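Local coordinates for protein fervidolysin (Fervidobacterium pennivorans, PDB 1R6V) that degrades keratin into peptides as a subtilisin-like serine protease, allowing the bacterium to grow on native feathers, at residues 22-27 with 73-78; 28-33 with 95-100; 37-42 with 88-93; 49-54 with 65-70; 57-62 with 249-254. The protein carries 1 engineered substitution. All coordinates share one frame; numbering follows the deposited sequence.

Interaction 1. Residues 22-27 with 73-78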
# COMPACT_ATOMS: atom_id res chain seq x y z
N GLY A 22 1.05 -6.24 -10.76
CA GLY A 22 0.19 -6.16 -9.59
C GLY A 22 -0.88 -7.23 -9.65
O GLY A 22 -1.45 -7.50 -10.71
N GLU A 23 -1.18 -7.85 -8.51
CA GLU A 23 -2.18 -8.90 -8.47
C GLU A 23 -3.55 -8.41 -8.92
O GLU A 23 -4.00 -7.34 -8.51
CB GLU A 23 -2.29 -9.49 -7.06
CG GLU A 23 -3.35 -10.58 -6.94
CD GLU A 23 -3.41 -11.23 -5.57
OE1 GLU A 23 -4.26 -12.13 -5.38
OE2 GLU A 23 -2.61 -10.86 -4.69
N LEU A 24 -4.19 -9.21 -9.77
CA LEU A 24 -5.51 -8.90 -10.29
C LEU A 24 -6.58 -9.70 -9.56
O LEU A 24 -6.54 -10.93 -9.55
CB LEU A 24 -5.55 -9.22 -11.79
CG LEU A 24 -5.39 -8.07 -12.79
CD1 LEU A 24 -4.36 -7.08 -12.33
CD2 LEU A 24 -5.06 -8.63 -14.17
N ARG A 25 -7.52 -8.99 -8.94
CA ARG A 25 -8.61 -9.60 -8.17
C ARG A 25 -9.93 -9.04 -8.68
O ARG A 25 -10.13 -7.83 -8.69
CB ARG A 25 -8.45 -9.23 -6.70
CG ARG A 25 -9.36 -9.95 -5.76
CD ARG A 25 -8.79 -11.32 -5.47
NE ARG A 25 -8.88 -11.65 -4.05
CZ ARG A 25 -7.87 -12.14 -3.34
NH1 ARG A 25 -6.69 -12.36 -3.91
NH2 ARG A 25 -8.05 -12.41 -2.05
N ASP A 26 -10.86 -9.91 -9.11
CA ASP A 26 -12.14 -9.41 -9.61
C ASP A 26 -12.81 -8.44 -8.65
O ASP A 26 -12.84 -8.66 -7.44
CB ASP A 26 -13.09 -10.58 -9.90
CG ASP A 26 -12.61 -11.44 -11.04
OD1 ASP A 26 -12.36 -10.87 -12.13
OD2 ASP A 26 -12.48 -12.67 -10.86
N GLY A 27 -13.32 -7.34 -9.20
CA GLY A 27 -14.00 -6.34 -8.40
C GLY A 27 -13.10 -5.52 -7.49
O GLY A 27 -13.58 -4.63 -6.80
N THR A 73 -8.61 -4.31 -21.64
CA THR A 73 -8.71 -4.50 -20.19
C THR A 73 -7.31 -4.58 -19.61
O THR A 73 -6.33 -4.74 -20.34
CB THR A 73 -9.43 -5.82 -19.83
OG1 THR A 73 -8.62 -6.93 -20.25
CG2 THR A 73 -10.79 -5.91 -20.51
N VAL A 74 -7.21 -4.47 -18.29
CA VAL A 74 -5.92 -4.55 -17.64
C VAL A 74 -5.30 -5.91 -17.97
O VAL A 74 -4.11 -5.99 -18.31
CB VAL A 74 -6.06 -4.41 -16.11
CG1 VAL A 74 -4.71 -4.65 -15.44
CG2 VAL A 74 -6.60 -3.02 -15.77
N LYS A 75 -6.10 -6.96 -17.90
CA LYS A 75 -5.59 -8.31 -18.17
C LYS A 75 -5.02 -8.39 -19.58
O LYS A 75 -3.94 -8.95 -19.80
CB LYS A 75 -6.71 -9.34 -17.99
CG LYS A 75 -6.23 -10.78 -17.94
CD LYS A 75 -7.41 -11.72 -17.71
CE LYS A 75 -7.01 -13.17 -17.86
NZ LYS A 75 -5.97 -13.55 -16.86
N GLN A 76 -5.72 -7.80 -20.54
CA GLN A 76 -5.23 -7.81 -21.91
C GLN A 76 -3.94 -6.99 -22.03
O GLN A 76 -3.04 -7.34 -22.80
CB GLN A 76 -6.30 -7.24 -22.85
CG GLN A 76 -7.55 -8.09 -22.92
CD GLN A 76 -8.60 -7.47 -23.82
OE1 GLN A 76 -8.80 -6.26 -23.82
NE2 GLN A 76 -9.30 -8.31 -24.58
N ALA A 77 -3.83 -5.90 -21.26
CA ALA A 77 -2.62 -5.09 -21.29
C ALA A 77 -1.46 -5.92 -20.74
O ALA A 77 -0.33 -5.87 -21.24
CB ALA A 77 -2.80 -3.79 -20.46
N TYR A 78 -1.73 -6.67 -19.68
CA TYR A 78 -0.69 -7.53 -19.12
C TYR A 78 -0.22 -8.52 -20.21
O TYR A 78 0.97 -8.77 -20.36
CB TYR A 78 -1.22 -8.33 -17.94
CG TYR A 78 -1.27 -7.62 -16.60
CD1 TYR A 78 -1.23 -6.23 -16.51
CD2 TYR A 78 -1.36 -8.36 -15.43
CE1 TYR A 78 -1.29 -5.58 -15.26
CE2 TYR A 78 -1.42 -7.73 -14.18
CZ TYR A 78 -1.38 -6.35 -14.10
OH TYR A 78 -1.41 -5.74 -12.84

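Interaction 2. Residues 28-33 with 95-100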
# COMPACT_ATOMS: atom_id res chain seq x y z
N GLU A 28 -11.80 -5.81 -7.49
CA GLU A 28 -10.89 -5.06 -6.63
C GLU A 28 -10.06 -4.00 -7.33
O GLU A 28 -9.20 -3.39 -6.70
CB GLU A 28 -9.95 -6.02 -5.89
CG GLU A 28 -10.58 -6.74 -4.72
CD GLU A 28 -11.13 -5.79 -3.65
OE1 GLU A 28 -10.67 -4.63 -3.57
OE2 GLU A 28 -12.01 -6.22 -2.88
N TYR A 29 -10.29 -3.77 -8.61
CA TYR A 29 -9.52 -2.75 -9.31
C TYR A 29 -10.27 -2.04 -10.42
O TYR A 29 -11.25 -2.56 -10.97
CB TYR A 29 -8.20 -3.36 -9.83
CG TYR A 29 -8.35 -4.43 -10.89
CD1 TYR A 29 -8.37 -4.09 -12.24
CD2 TYR A 29 -8.48 -5.78 -10.53
CE1 TYR A 29 -8.52 -5.07 -13.22
CE2 TYR A 29 -8.62 -6.77 -11.52
CZ TYR A 29 -8.64 -6.40 -12.86
OH TYR A 29 -8.81 -7.35 -13.85
N THR A 30 -9.82 -0.83 -10.74
CA THR A 30 -10.43 -0.03 -11.78
C THR A 30 -9.98 -0.53 -13.14
O THR A 30 -8.80 -0.72 -13.37
CB THR A 30 -10.04 1.44 -11.63
OG1 THR A 30 -10.48 1.91 -10.35
CG2 THR A 30 -10.67 2.29 -12.74
N GLU A 31 -10.93 -0.76 -14.03
CA GLU A 31 -10.60 -1.26 -15.36
C GLU A 31 -10.10 -0.16 -16.30
O GLU A 31 -10.32 1.04 -16.06
CB GLU A 31 -11.84 -1.93 -15.96
CG GLU A 31 -11.58 -2.68 -17.25
CD GLU A 31 -10.59 -3.82 -17.06
OE1 GLU A 31 -10.99 -4.92 -16.62
OE2 GLU A 31 -9.40 -3.59 -17.36
N GLY A 32 -9.40 -0.59 -17.35
CA GLY A 32 -8.91 0.31 -18.38
C GLY A 32 -7.73 1.23 -18.15
O GLY A 32 -7.52 2.15 -18.93
N LYS A 33 -6.95 0.98 -17.11
CA LYS A 33 -5.80 1.83 -16.82
C LYS A 33 -4.72 1.04 -16.09
O LYS A 33 -5.04 0.16 -15.29
CB LYS A 33 -6.23 3.01 -15.95
CG LYS A 33 -5.06 3.85 -15.44
CD LYS A 33 -5.51 4.87 -14.39
CE LYS A 33 -6.22 6.05 -15.01
NZ LYS A 33 -6.43 7.12 -13.97
N SER A 95 -5.00 0.48 -10.72
CA SER A 95 -5.31 1.39 -9.62
C SER A 95 -6.36 0.54 -8.91
O SER A 95 -7.31 0.06 -9.54
CB SER A 95 -5.95 2.68 -10.12
OG SER A 95 -6.53 3.40 -9.04
N TYR A 96 -6.20 0.34 -7.61
CA TYR A 96 -7.14 -0.49 -6.89
C TYR A 96 -8.35 0.27 -6.35
O TYR A 96 -8.34 1.49 -6.23
CB TYR A 96 -6.43 -1.21 -5.75
CG TYR A 96 -5.42 -2.22 -6.25
CD1 TYR A 96 -4.07 -1.88 -6.39
CD2 TYR A 96 -5.81 -3.51 -6.61
CE1 TYR A 96 -3.14 -2.80 -6.87
CE2 TYR A 96 -4.88 -4.44 -7.09
CZ TYR A 96 -3.55 -4.07 -7.22
OH TYR A 96 -2.61 -4.96 -7.70
N LYS A 97 -9.41 -0.48 -6.03
CA LYS A 97 -10.62 0.13 -5.50
C LYS A 97 -10.37 0.60 -4.06
O LYS A 97 -9.74 -0.11 -3.28
CB LYS A 97 -11.77 -0.89 -5.50
CG LYS A 97 -12.20 -1.38 -6.87
CD LYS A 97 -12.89 -0.30 -7.69
CE LYS A 97 -13.40 -0.84 -9.01
NZ LYS A 97 -14.27 -2.03 -8.81
N ARG A 98 -10.85 1.80 -3.73
CA ARG A 98 -10.72 2.32 -2.36
C ARG A 98 -12.03 2.97 -1.98
O ARG A 98 -12.78 3.43 -2.83
CB ARG A 98 -9.65 3.42 -2.25
CG ARG A 98 -8.32 3.08 -2.84
CD ARG A 98 -7.49 2.11 -2.03
NE ARG A 98 -6.27 1.80 -2.75
CZ ARG A 98 -5.47 0.78 -2.48
NH1 ARG A 98 -5.74 -0.06 -1.48
NH2 ARG A 98 -4.41 0.55 -3.26
N GLU A 99 -12.30 3.02 -0.68
CA GLU A 99 -13.52 3.64 -0.22
C GLU A 99 -13.19 4.51 0.96
O GLU A 99 -12.25 4.25 1.70
CB GLU A 99 -14.54 2.59 0.20
CG GLU A 99 -14.86 1.59 -0.90
CD GLU A 99 -15.90 0.56 -0.50
OE1 GLU A 99 -15.66 -0.19 0.48
OE2 GLU A 99 -16.95 0.50 -1.17
N LEU A 100 -13.99 5.55 1.14
CA LEU A 100 -13.82 6.45 2.26
C LEU A 100 -14.36 5.69 3.48
O LEU A 100 -15.36 4.99 3.38
CB LEU A 100 -14.65 7.71 2.02
CG LEU A 100 -14.41 8.94 2.89
CD1 LEU A 100 -13.09 9.57 2.51
CD2 LEU A 100 -15.56 9.93 2.67
O HOH W 1 -8.60 -2.70 -3.42
O HOH W 2 -6.55 0.53 -13.05
O HOH W 3 -8.99 2.92 -8.34

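Interaction 3. Residues 37-42 with 88-93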
# COMPACT_ATOMS: atom_id res chain seq x y z
N GLY A 37 5.54 1.80 -12.79
CA GLY A 37 6.65 2.29 -12.00
C GLY A 37 7.85 1.95 -12.84
O GLY A 37 8.05 0.79 -13.21
N TYR A 38 8.68 2.94 -13.15
CA TYR A 38 9.82 2.71 -14.01
C TYR A 38 11.11 3.17 -13.38
O TYR A 38 11.12 3.83 -12.34
CB TYR A 38 9.61 3.49 -15.31
CG TYR A 38 9.52 5.01 -15.11
CD1 TYR A 38 10.67 5.80 -15.07
CD2 TYR A 38 8.29 5.65 -14.96
CE1 TYR A 38 10.60 7.19 -14.88
CE2 TYR A 38 8.21 7.05 -14.77
CZ TYR A 38 9.37 7.81 -14.73
OH TYR A 38 9.31 9.18 -14.55
N ASN A 39 12.21 2.79 -14.02
CA ASN A 39 13.50 3.29 -13.61
C ASN A 39 13.89 4.14 -14.81
O ASN A 39 14.25 5.30 -14.66
CB ASN A 39 14.50 2.16 -13.38
CG ASN A 39 14.32 1.48 -12.04
OD1 ASN A 39 14.05 2.14 -11.03
ND2 ASN A 39 14.45 0.17 -12.02
N ASP A 40 13.73 3.58 -16.01
CA ASP A 40 14.06 4.26 -17.27
C ASP A 40 12.78 4.72 -17.97
O ASP A 40 12.06 3.93 -18.56
CB ASP A 40 14.85 3.29 -18.15
CG ASP A 40 15.14 3.84 -19.54
OD1 ASP A 40 14.72 4.97 -19.87
OD2 ASP A 40 15.80 3.11 -20.31
N ARG A 41 12.49 6.02 -17.88
CA ARG A 41 11.27 6.57 -18.49
C ARG A 41 11.10 6.19 -19.97
O ARG A 41 9.98 6.04 -20.45
CB ARG A 41 11.26 8.10 -18.33
CG ARG A 41 10.09 8.84 -19.04
CD ARG A 41 8.71 8.35 -18.55
NE ARG A 41 7.59 9.00 -19.25
CZ ARG A 41 7.10 8.61 -20.43
NH1 ARG A 41 7.62 7.58 -21.07
NH2 ARG A 41 6.07 9.26 -20.96
N SER A 42 12.21 6.03 -20.70
CA SER A 42 12.09 5.69 -22.11
C SER A 42 11.46 4.30 -22.33
O SER A 42 10.76 4.07 -23.33
CB SER A 42 13.46 5.77 -22.80
OG SER A 42 14.32 4.73 -22.39
N GLY A 88 14.14 -1.76 -17.80
CA GLY A 88 14.10 -0.64 -16.88
C GLY A 88 12.73 -0.31 -16.32
O GLY A 88 12.43 0.86 -16.09
N ILE A 89 11.91 -1.33 -16.10
CA ILE A 89 10.56 -1.14 -15.55
C ILE A 89 10.53 -1.78 -14.16
O ILE A 89 11.00 -2.90 -13.99
CB ILE A 89 9.48 -1.81 -16.45
CG1 ILE A 89 9.37 -1.09 -17.80
CG2 ILE A 89 8.12 -1.81 -15.76
CD1 ILE A 89 9.10 0.40 -17.72
N ARG A 90 9.99 -1.07 -13.17
CA ARG A 90 9.91 -1.64 -11.82
C ARG A 90 8.65 -2.50 -11.63
O ARG A 90 8.72 -3.60 -11.09
CB ARG A 90 9.96 -0.53 -10.76
CG ARG A 90 11.38 -0.05 -10.43
CD ARG A 90 11.35 1.03 -9.34
NE ARG A 90 10.72 2.23 -9.86
CZ ARG A 90 9.68 2.85 -9.32
NH1 ARG A 90 9.12 2.40 -8.20
NH2 ARG A 90 9.18 3.91 -9.93
N TYR A 91 7.50 -2.00 -12.08
CA TYR A 91 6.27 -2.76 -11.94
C TYR A 91 5.17 -2.18 -12.80
O TYR A 91 5.28 -1.06 -13.30
CB TYR A 91 5.79 -2.76 -10.48
CG TYR A 91 5.46 -1.38 -9.95
CD1 TYR A 91 4.25 -0.75 -10.29
CD2 TYR A 91 6.37 -0.67 -9.17
CE1 TYR A 91 3.99 0.57 -9.88
CE2 TYR A 91 6.11 0.64 -8.75
CZ TYR A 91 4.92 1.25 -9.11
OH TYR A 91 4.67 2.54 -8.70
N VAL A 92 4.12 -2.97 -12.98
CA VAL A 92 2.94 -2.56 -13.73
C VAL A 92 1.79 -3.04 -12.88
O VAL A 92 1.70 -4.22 -12.60
CB VAL A 92 2.84 -3.25 -15.10
CG1 VAL A 92 1.58 -2.74 -15.83
CG2 VAL A 92 4.08 -2.94 -15.93
N GLU A 93 0.90 -2.14 -12.46
CA GLU A 93 -0.22 -2.56 -11.62
C GLU A 93 -1.47 -1.74 -11.94
O GLU A 93 -1.37 -0.70 -12.57
CB GLU A 93 0.16 -2.34 -10.15
CG GLU A 93 0.37 -0.87 -9.82
CD GLU A 93 0.86 -0.63 -8.40
OE1 GLU A 93 1.08 0.55 -8.05
OE2 GLU A 93 1.02 -1.61 -7.63

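Interaction 4. Residues 49-54 with 65-70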
# COMPACT_ATOMS: atom_id res chain seq x y z
N LYS A 49 3.33 1.84 -26.63
CA LYS A 49 3.14 1.34 -27.98
C LYS A 49 2.52 -0.06 -27.99
O LYS A 49 1.64 -0.35 -28.80
CB LYS A 49 4.47 1.33 -28.73
CG LYS A 49 5.07 2.71 -28.84
CD LYS A 49 6.40 2.67 -29.54
CE LYS A 49 7.08 4.02 -29.49
NZ LYS A 49 8.45 3.92 -30.08
N ALA A 50 2.96 -0.93 -27.08
CA ALA A 50 2.44 -2.29 -27.04
C ALA A 50 0.94 -2.33 -26.75
O ALA A 50 0.22 -3.18 -27.28
CB ALA A 50 3.20 -3.11 -26.00
N VAL A 51 0.45 -1.42 -25.92
CA VAL A 51 -0.97 -1.42 -25.61
C VAL A 51 -1.67 -0.29 -26.36
O VAL A 51 -2.89 -0.14 -26.29
CB VAL A 51 -1.21 -1.28 -24.07
CG1 VAL A 51 -0.41 -2.33 -23.33
CG2 VAL A 51 -0.84 0.11 -23.59
N ASN A 52 -0.89 0.49 -27.10
CA ASN A 52 -1.40 1.64 -27.84
C ASN A 52 -2.26 2.46 -26.90
O ASN A 52 -3.41 2.78 -27.20
CB ASN A 52 -2.22 1.20 -29.05
CG ASN A 52 -2.58 2.37 -29.94
OD1 ASN A 52 -1.82 3.34 -30.04
ND2 ASN A 52 -3.73 2.29 -30.60
N GLY A 53 -1.68 2.81 -25.76
CA GLY A 53 -2.42 3.58 -24.79
C GLY A 53 -2.07 5.05 -24.80
O GLY A 53 -1.35 5.52 -25.68
N LYS A 54 -2.59 5.77 -23.82
CA LYS A 54 -2.32 7.18 -23.71
C LYS A 54 -1.90 7.52 -22.30
O LYS A 54 -2.57 7.14 -21.34
CB LYS A 54 -3.56 8.02 -24.06
CG LYS A 54 -3.29 9.50 -23.92
CD LYS A 54 -4.52 10.32 -24.21
CE LYS A 54 -5.64 10.03 -23.23
NZ LYS A 54 -6.73 11.04 -23.38
N VAL A 65 4.09 6.49 -14.26
CA VAL A 65 3.35 7.01 -15.39
C VAL A 65 2.05 6.21 -15.38
O VAL A 65 2.10 4.99 -15.24
CB VAL A 65 4.03 6.73 -16.75
CG1 VAL A 65 3.09 7.14 -17.88
CG2 VAL A 65 5.35 7.47 -16.87
N SER A 66 0.91 6.88 -15.50
CA SER A 66 -0.37 6.17 -15.54
C SER A 66 -0.76 6.15 -17.02
O SER A 66 -0.66 7.18 -17.69
CB SER A 66 -1.43 6.89 -14.70
OG SER A 66 -1.70 8.17 -15.24
N ILE A 67 -1.18 4.99 -17.51
CA ILE A 67 -1.55 4.82 -18.91
C ILE A 67 -2.98 4.36 -19.10
O ILE A 67 -3.39 3.33 -18.57
CB ILE A 67 -0.64 3.76 -19.58
CG1 ILE A 67 0.83 4.16 -19.41
CG2 ILE A 67 -1.03 3.58 -21.06
CD1 ILE A 67 1.82 3.12 -19.92
N LYS A 68 -3.76 5.13 -19.86
CA LYS A 68 -5.14 4.76 -20.14
C LYS A 68 -5.06 3.75 -21.29
O LYS A 68 -4.32 3.96 -22.26
CB LYS A 68 -5.92 6.00 -20.57
CG LYS A 68 -7.39 5.89 -20.30
CD LYS A 68 -8.13 7.09 -20.86
CE LYS A 68 -9.53 7.12 -20.29
NZ LYS A 68 -10.14 5.76 -20.32
N LEU A 69 -5.83 2.66 -21.20
CA LEU A 69 -5.79 1.59 -22.19
C LEU A 69 -6.59 1.69 -23.50
O LEU A 69 -6.36 0.92 -24.43
CB LEU A 69 -6.16 0.27 -21.51
CG LEU A 69 -5.26 -0.10 -20.33
CD1 LEU A 69 -5.72 -1.41 -19.71
CD2 LEU A 69 -3.82 -0.21 -20.80
N ASN A 70 -7.54 2.61 -23.57
CA ASN A 70 -8.32 2.77 -24.80
C ASN A 70 -8.83 1.46 -25.42
O ASN A 70 -8.23 0.95 -26.37
CB ASN A 70 -7.52 3.51 -25.87
CG ASN A 70 -6.85 4.77 -25.34
OD1 ASN A 70 -7.34 5.43 -24.42
ND2 ASN A 70 -5.71 5.12 -25.95

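Interaction 5. Residues 57-62 with 249-254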
# COMPACT_ATOMS: atom_id res chain seq x y z
N LEU A 57 -1.01 10.72 -16.80
CA LEU A 57 -0.39 11.31 -15.62
C LEU A 57 1.06 10.90 -15.56
O LEU A 57 1.39 9.73 -15.78
CB LEU A 57 -1.08 10.84 -14.34
CG LEU A 57 -0.58 11.40 -13.00
CD1 LEU A 57 -0.81 12.91 -12.91
CD2 LEU A 57 -1.32 10.70 -11.88
N GLU A 58 1.93 11.87 -15.30
CA GLU A 58 3.35 11.62 -15.14
C GLU A 58 3.70 12.12 -13.75
O GLU A 58 3.39 13.26 -13.40
CB GLU A 58 4.16 12.39 -16.17
CG GLU A 58 3.92 11.94 -17.59
CD GLU A 58 5.18 11.44 -18.28
OE1 GLU A 58 5.27 11.60 -19.51
OE2 GLU A 58 6.09 10.89 -17.61
N LEU A 59 4.34 11.26 -12.96
CA LEU A 59 4.74 11.60 -11.60
C LEU A 59 6.21 11.27 -11.46
O LEU A 59 6.58 10.28 -10.85
CB LEU A 59 3.93 10.77 -10.60
CG LEU A 59 2.46 11.16 -10.53
CD1 LEU A 59 1.74 10.19 -9.62
CD2 LEU A 59 2.34 12.60 -10.01
N PRO A 60 7.08 12.11 -12.02
CA PRO A 60 8.51 11.83 -11.93
C PRO A 60 9.11 11.72 -10.54
O PRO A 60 10.09 11.00 -10.36
CB PRO A 60 9.14 12.94 -12.79
CG PRO A 60 8.15 14.05 -12.73
CD PRO A 60 6.80 13.37 -12.74
N GLN A 61 8.49 12.38 -9.55
CA GLN A 61 8.98 12.33 -8.17
C GLN A 61 9.04 10.90 -7.63
O GLN A 61 9.88 10.62 -6.76
CB GLN A 61 8.14 13.21 -7.25
CG GLN A 61 6.77 13.51 -7.76
CD GLN A 61 6.75 14.68 -8.73
OE1 GLN A 61 6.99 15.84 -8.36
NE2 GLN A 61 6.45 14.38 -9.96
N ILE A 62 8.16 10.02 -8.11
CA ILE A 62 8.19 8.61 -7.70
C ILE A 62 8.27 7.69 -8.92
O ILE A 62 7.94 6.50 -8.86
CB ILE A 62 6.96 8.20 -6.82
CG1 ILE A 62 5.65 8.41 -7.58
CG2 ILE A 62 6.97 8.97 -5.49
CD1 ILE A 62 4.41 7.85 -6.84
N VAL A 249 -4.21 9.97 -6.37
CA VAL A 249 -3.95 10.17 -4.94
C VAL A 249 -2.43 10.37 -4.76
O VAL A 249 -2.00 11.26 -4.03
CB VAL A 249 -4.42 8.96 -4.10
CG1 VAL A 249 -3.90 9.11 -2.65
CG2 VAL A 249 -5.96 8.89 -4.10
N ALA A 250 -1.63 9.53 -5.43
CA ALA A 250 -0.18 9.69 -5.34
C ALA A 250 0.21 11.11 -5.79
O ALA A 250 1.05 11.77 -5.16
CB ALA A 250 0.54 8.62 -6.21
N ALA A 251 -0.39 11.59 -6.88
CA ALA A 251 -0.11 12.95 -7.35
C ALA A 251 -0.46 13.97 -6.28
O ALA A 251 0.27 14.92 -6.07
CB ALA A 251 -0.91 13.25 -8.61
N GLY A 252 -1.60 13.78 -5.61
CA GLY A 252 -2.01 14.70 -4.56
C GLY A 252 -1.09 14.66 -3.35
O GLY A 252 -0.81 15.70 -2.73
N ILE A 253 -0.61 13.47 -2.99
CA ILE A 253 0.30 13.32 -1.85
C ILE A 253 1.64 13.95 -2.18
O ILE A 253 2.24 14.64 -1.35
CB ILE A 253 0.50 11.83 -1.50
CG1 ILE A 253 -0.76 11.31 -0.78
CG2 ILE A 253 1.75 11.62 -0.61
CD1 ILE A 253 -0.78 9.79 -0.61
N ILE A 254 2.09 13.74 -3.41
CA ILE A 254 3.36 14.34 -3.83
C ILE A 254 3.22 15.88 -3.84
O ILE A 254 4.11 16.60 -3.39
CB ILE A 254 3.77 13.85 -5.24
CG1 ILE A 254 4.52 12.50 -5.16
CG2 ILE A 254 4.77 14.85 -5.85
CD1 ILE A 254 3.84 11.38 -4.39

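Interaction 1. Residues 22-27 with 73-78
The phenol of Tyr78 donates to the backbone carbonyl of Gly22, with OH and O 2.8 Å apart. Gly22 O meets the rim of the ring close to its plane, and the hydroxyl approaches the carbonyl at a C=O...O angle of 121°, tilted 16° from the carbonyl plane. Chi1 of Tyr78 (-82°) sets CG beside the backbone N. The hydroxyl, at the far end of the ring, reaches from the helix to the loop. Gly22 is also bonded through its backbone to Val92 of strand 89-93, so the loop is joined to both the helix and the sheet. Beside this bond lies Leu24, the main apolar element of the contact; the Leu24 and Tyr78 side chains run past one another, pointing opposite ways. Leu24 CD1 approaches Tyr78 OH at 3.3 Å and Tyr78 CE2 at 3.5 Å, while Leu24 CD2 is 3.7 Å from Tyr78 CE2. The same methyls reach the first turn of the helix, where Val74 CG1 is 4.0 Å from Leu24 CD1. That turn is fixed by reciprocal bonds: Gln76 N donates to Thr73 OG1 and Thr73 N to Gln76 OE1. They form a capping box at the start of helix 74-81, the second helix of a propeptide whose strand-helix-strand-strand-helix-strand order and antiparallel sheet are those of the ferredoxin-like fold, as in subtilisin propeptides.

Interaction 2. Residues 28-33 with 95-100
Tyr29 and Tyr96 face each other through a single beta bridge, their CA atoms 4.1 Å apart, where the loop before strand 33-38 meets the propeptide segment leading toward the catalytic domain. The bridge is closed at both ends by backbone bonds: Thr30 N donates to Ser95 O at 2.9 Å, almost in line with the C=O bond, and Lys97 N donates to Glu28 O at 3.0 Å from well above the carbonyl plane. Packing is tight around these bonds, for Glu28 O also meets the edge of the Tyr96 ring, 3.4 Å from Tyr96 CD2. The ring's hydroxyl ends on Glu23 O. Toward Ser95 ordered waters link the segments. One molecule donates to Thr30 O and Lys33 O and accepts from Ser95 N, so it stitches three backbone groups together; another joins Thr30 OG1, Ser95 OG and Tyr96 O. Ser95 OG also bonds to Asp246 N, and Asp246 OD2 takes Tyr96 N, which anchors this side to the start of helix 246-258. The outer side is looser. Lys97 is exposed, its aliphatic chain bent at chi2 (-70°); Lys97 CG meets Glu28 C and Tyr29 N, and Lys97 CE is 3.4 Å from Tyr29 O. Lys97 NZ bonds weakly to Gly27 O and stays 6.9 Å from Glu28 OE1. A third water bridges the Glu28 carboxylate and the Lys97 carbonyl, 2.8 Å from both Glu28 OE1 and Lys97 O.

Interaction 3. Residues 37-42 with 88-93
Gly37 binds Tyr91 through both of its backbone polar atoms: its N donates to Tyr91 O, and its O accepts from Arg90 N at 2.7 Å and from Tyr91 N at 3.1 Å. Two residues opposite one make this a classic beta bulge between antiparallel strands. Gly37 CA lies over the Tyr91 ring, 3.7 Å from its centroid, a CH-pi contact in which a CB would clash with the ring. At Tyr38, the carbonyl is gripped side-on by Arg90, whose NE and NH2 approach Tyr38 O at 3.0 and 3.1 Å; the bend at chi3 (-68°) turns NE toward it. Tyr38 CB also packs on Ile89 CD1. Asn39 N donates to Gly88 O at 2.8 Å, and the Asn39 side chain crosses that of Arg90 at about a right angle, with Asn39 OD1 3.4 Å from Arg90 CD. Asp40 N reaches the same Gly88 O in the carbonyl plane, while its OD1 accepts from Ser42 N and caps helix 41-51. An alanine in place of Arg90 would probably leave Tyr38 O without its two side-chain donors and Ile62 O without its guanidinium bond. The cationic guanidinium on Tyr38 O would probably polarise that carbonyl at this turn out of the sheet.

Interaction 4. Residues 49-54 with 65-70
Lys54 and Lys68 pair as antiparallel neighbours and satisfy each other's backbone groups: Lys54 N donates to Lys68 O at 3.0 Å, in the carbonyl plane, and Lys68 N returns a bond to Lys54 O at 2.8 Å. The latter oxygen also receives a CA-H...O contact from Ile67 CA at 3.5 Å. One residue earlier, Gly53 N turns back to Val48 O, and Asn52 N makes a weak bond of 3.2 Å to Lys49 O. With Asn52 at positive phi as C-prime, these two bonds form a Schellman motif, which ends helix 41-51 and sends the chain straight into strand 54-59 at the sheet's edge. The turn is tight against its neighbour, for Gly53 CA is 3.2 Å from Lys68 O, and a CB would run into that oxygen and Ile67 CG2. Leu69 is bonded through its backbone to Gly32. Asn70 ND2 stands 3.5 Å from Asn52 O and 3.8 Å from Gly53 CA. Beneath the polar turn, Val51 CG2, set between the backbone N and carbonyl carbon, packs on Leu69 CD2 at 4.1 Å and faces Ile67 CG2, while Ala77 of helix 74-81 touches both Val51 and Leu69.

Interaction 5. Residues 57-62 with 249-254
The propeptide sheet docks here on helix 246-258 of the peptidase domain, an interface like that of subtilisin and its propeptide, in which the sheet lies against surface helices of the enzyme. Strand 57-59 and helix 249-254 approach to 9.4 Å between axes, at 42°, and the contact is made without hydrogen bonds. Leu59 is central to it: its CG is anti to the carbonyl carbon (chi1 -70°), and the branch straddles the first turn of the segment, with CD1 3.9 Å from Ala250 CB and CD2 3.6 Å from Ala251 CB. The small alanines let the leucine come close to the helix backbone, CD1 lying 3.7 Å from Ala251 N. An alanine at Leu59 would probably open a gap over Ala250 and Ala251, leaving Ala250 CB to Ile62 and Ala251 CB to Leu57. Leu57 extends the patch, its CD2 4.2 Å from Ala251 CB. Past the short 3-10 turn at 60-61, Ile62 returns to the helix. Helix 275-286 lies alongside, its Tyr283 touching Gln61 and its Ala280 touching Ile254. The two branches of Ile62 part company on the enzyme: CD1 meets Ala250 CB at 4.0 Å, and CG2 meets Ile254 CD1 at 4.1 Å.

Interactions 1 to 4 hold the propeptide together, and interaction 5 fixes its sheet to the peptidase domain. Interactions 1 and 2, with centres 11 Å apart, are joined by Tyr96 OH to Glu23 O at 2.9 Å. Gly32 O takes Leu69 N, also at 2.9 Å, tying interaction 2 to interaction 4, while Ala77 of interaction 1 packs on Val51 and Leu69 of interaction 4. Interactions 3 and 5, about 14 Å apart between centres, share the Arg41–Glu58 salt bridge and the bond from Arg90 NH2 to Ile62 O. All five lie away from the calcium site and the charge relay residues, among which position 200 is an engineered alanine.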